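LP04448p (PDB 2QK2) probably binds tubulin through this second TOG domain of the Mini spindles protein, a microtubule plus-end tracking factor of the XMAP215 family. Local coordinates at residues K18-Y21 and D22-E26. Sequence-based numbering, arbitrary orientation.
Sequences KDFY and DKLEE
Lys-23 reaches back over Asp-19 one turn earlier, at the start of the short helix 20-24 that lies against helix 29-45 in this HEAT-repeat TOG domain. The two residues are tied first through the backbone, where Lys-23 N donates to Asp-19 O at 2.9 Å in a nearly straight bond (171° at the hydrogen). Followed outward, the lysine chain stays close to the aspartate for its whole length. Its CB rests on the same carbonyl, 3.5 Å from Asp-19 O, and CG is near both that oxygen and the carboxylate OD2. Extended beyond CG, the chain then runs past the acid, CD and CE both facing OD2, with Lys-23 CE 3.4 Å from Asp-19 OD2. The ammonium overshoots, leaving a long salt bridge of 4.0 Å between Lys-23 NZ and Asp-19 OD2, while its stronger partner is Glu-34 of helix 29-45. Were the lysine replaced by an alanine, Asp-19 and Glu-34 would probably lose their common positive partner, and the carboxylate of Asp-19 the aliphatic chain that runs past it. Although Asp-19 occupies the N-cap position, its side chain makes no capping bond. On the buried side, Phe-20 and Leu-24 meet against helix 29-45, Phe-20 touching Leu-39, and Ser-35 OG makes a hydrogen bond with Phe-20 O. That oxygen also takes a weak bond from Leu-24 N. Phe-20 holds its CG opposite the backbone N (chi1 177°), beside the carbonyl carbon, and its buried ring meets the leucine obliquely, Phe-20 CE2 standing 3.7 Å from Leu-24 CD1.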
ATOM      1  N   LYS A  18      -3.721  21.946 -19.432  1.00 34.73           N
ATOM      2  CA  LYS A  18      -3.264  23.162 -18.779  1.00 35.76           C
ATOM      3  C   LYS A  18      -4.151  23.569 -17.604  1.00 34.01           C
ATOM      4  O   LYS A  18      -3.787  24.446 -16.826  1.00 34.94           O
ATOM      5  CB  LYS A  18      -3.179  24.308 -19.797  1.00 40.01           C
ATOM      6  CG  LYS A  18      -4.521  24.873 -20.241  1.00 45.89           C
ATOM      7  CD  LYS A  18      -4.345  25.941 -21.323  1.00 51.04           C
ATOM      8  CE  LYS A  18      -3.423  27.073 -20.869  1.00 52.02           C
ATOM      9  NZ  LYS A  18      -3.144  28.059 -21.963  1.00 54.11           N
ATOM     10  N   ASP A  19      -5.314  22.940 -17.467  1.00 30.79           N
ATOM     11  CA  ASP A  19      -6.201  23.271 -16.354  1.00 28.59           C
ATOM     12  C   ASP A  19      -6.365  22.090 -15.391  1.00 25.09           C
ATOM     13  O   ASP A  19      -7.273  22.065 -14.558  1.00 24.15           O
ATOM     14  CB  ASP A  19      -7.570  23.726 -16.877  1.00 30.51           C
ATOM     15  CG  ASP A  19      -8.266  22.661 -17.705  1.00 33.50           C
ATOM     16  OD1 ASP A  19      -7.648  21.608 -17.977  1.00 34.82           O
ATOM     17  OD2 ASP A  19      -9.435  22.881 -18.082  1.00 34.69           O
ATOM     18  N   PHE A  20      -5.470  21.120 -15.504  1.00 23.10           N
ATOM     19  CA  PHE A  20      -5.511  19.944 -14.648  1.00 22.99           C
ATOM     20  C   PHE A  20      -5.674  20.308 -13.171  1.00 21.64           C
ATOM     21  O   PHE A  20      -6.613  19.858 -12.512  1.00 21.03           O
ATOM     22  CB  PHE A  20      -4.233  19.121 -14.820  1.00 23.15           C
ATOM     23  CG  PHE A  20      -4.170  17.922 -13.925  1.00 25.41           C
ATOM     24  CD1 PHE A  20      -4.832  16.744 -14.270  1.00 25.53           C
ATOM     25  CD2 PHE A  20      -3.492  17.983 -12.707  1.00 26.06           C
ATOM     26  CE1 PHE A  20      -4.822  15.643 -13.414  1.00 24.97           C
ATOM     27  CE2 PHE A  20      -3.476  16.883 -11.841  1.00 27.08           C
ATOM     28  CZ  PHE A  20      -4.145  15.709 -12.199  1.00 24.80           C
ATOM     29  N   TYR A  21      -4.765  21.130 -12.651  1.00 20.33           N
ATOM     30  CA  TYR A  21      -4.820  21.508 -11.246  1.00 18.82           C
ATOM     31  C   TYR A  21      -5.981  22.429 -10.879  1.00 20.63           C
ATOM     32  O   TYR A  21      -6.601  22.253  -9.828  1.00 20.75           O
ATOM     33  CB  TYR A  21      -3.476  22.114 -10.815  1.00 18.44           C
ATOM     34  CG  TYR A  21      -2.336  21.123 -10.931  1.00 18.22           C
ATOM     35  CD1 TYR A  21      -1.507  21.108 -12.054  1.00 18.54           C
ATOM     36  CD2 TYR A  21      -2.125  20.154  -9.942  1.00 20.05           C
ATOM     37  CE1 TYR A  21      -0.495  20.151 -12.196  1.00 20.45           C
ATOM     38  CE2 TYR A  21      -1.118  19.186 -10.073  1.00 19.41           C
ATOM     39  CZ  TYR A  21      -0.310  19.192 -11.202  1.00 20.98           C
ATOM     40  OH  TYR A  21       0.673  18.236 -11.347  1.00 21.60           O
ATOM     41  N   ASP A  22      -6.296  23.402 -11.732  1.00 20.31           N
ATOM     42  CA  ASP A  22      -7.409  24.296 -11.434  1.00 22.74           C
ATOM     43  C   ASP A  22      -8.723  23.525 -11.322  1.00 23.85           C
ATOM     44  O   ASP A  22      -9.505  23.749 -10.399  1.00 22.94           O
ATOM     45  CB  ASP A  22      -7.541  25.389 -12.505  1.00 25.94           C
ATOM     46  CG  ASP A  22      -6.419  26.414 -12.437  1.00 28.70           C
ATOM     47  OD1 ASP A  22      -5.809  26.572 -11.355  1.00 27.59           O
ATOM     48  OD2 ASP A  22      -6.155  27.074 -13.462  1.00 33.19           O
ATOM     49  N   LYS A  23      -8.972  22.606 -12.250  1.00 25.29           N
ATOM     50  CA  LYS A  23     -10.213  21.838 -12.193  1.00 28.09           C
ATOM     51  C   LYS A  23     -10.346  21.005 -10.921  1.00 28.18           C
ATOM     52  O   LYS A  23     -11.454  20.834 -10.400  1.00 25.71           O
ATOM     53  CB  LYS A  23     -10.345  20.929 -13.409  1.00 29.45           C
ATOM     54  CG  LYS A  23     -10.970  21.591 -14.630  1.00 33.15           C
ATOM     55  CD  LYS A  23     -11.219  20.529 -15.695  1.00 36.32           C
ATOM     56  CE  LYS A  23     -11.984  21.054 -16.885  1.00 37.02           C
ATOM     57  NZ  LYS A  23     -12.125  19.966 -17.898  1.00 38.56           N
ATOM     58  N   LEU A  24      -9.225  20.481 -10.426  1.00 27.43           N
ATOM     59  CA  LEU A  24      -9.249  19.675  -9.206  1.00 27.92           C
ATOM     60  C   LEU A  24      -9.717  20.503  -8.011  1.00 29.03           C
ATOM     61  O   LEU A  24     -10.118  19.951  -6.989  1.00 28.80           O
ATOM     62  CB  LEU A  24      -7.863  19.078  -8.915  1.00 27.53           C
ATOM     63  CG  LEU A  24      -7.544  17.776  -9.658  1.00 27.73           C
ATOM     64  CD1 LEU A  24      -6.159  17.276  -9.265  1.00 28.92           C
ATOM     65  CD2 LEU A  24      -8.601  16.732  -9.310  1.00 26.83           C
ATOM     66  N   GLU A  25      -9.670  21.827  -8.148  1.00 30.76           N
ATOM     67  CA  GLU A  25     -10.110  22.718  -7.076  1.00 33.68           C
ATOM     68  C   GLU A  25     -11.580  23.118  -7.203  1.00 33.82           C
ATOM     69  O   GLU A  25     -12.109  23.813  -6.336  1.00 33.43           O
ATOM     70  CB  GLU A  25      -9.251  23.985  -7.040  1.00 36.37           C
ATOM     71  CG  GLU A  25      -7.826  23.775  -6.554  1.00 40.62           C
ATOM     72  CD  GLU A  25      -7.762  23.204  -5.147  1.00 42.79           C
ATOM     73  OE1 GLU A  25      -8.414  23.763  -4.241  1.00 44.46           O
ATOM     74  OE2 GLU A  25      -7.047  22.200  -4.944  1.00 45.98           O
ATOM     75  N   GLU A  26     -12.237  22.686  -8.278  1.00 32.69           N
ATOM     76  CA  GLU A  26     -13.646  23.018  -8.495  1.00 33.78           C
ATOM     77  C   GLU A  26     -14.549  22.323  -7.485  1.00 34.45           C
ATOM     78  O   GLU A  26     -14.242  21.224  -7.014  1.00 33.81           O
ATOM     79  CB  GLU A  26     -14.082  22.615  -9.904  1.00 32.59           C
ATOM     80  CG  GLU A  26     -13.409  23.374 -11.028  1.00 34.13           C
ATOM     81  CD  GLU A  26     -13.918  24.801 -11.173  1.00 36.21           C
ATOM     82  OE1 GLU A  26     -14.953  25.145 -10.559  1.00 35.94           O
ATOM     83  OE2 GLU A  26     -13.283  25.577 -11.916  1.00 38.09           O
TER
HETATM   84  O   HOH W   1      -3.799  23.964 -13.920  1.00 26.20           O
HETATM   85  O   HOH W   2      -5.276  21.535  -7.625  1.00 45.27           O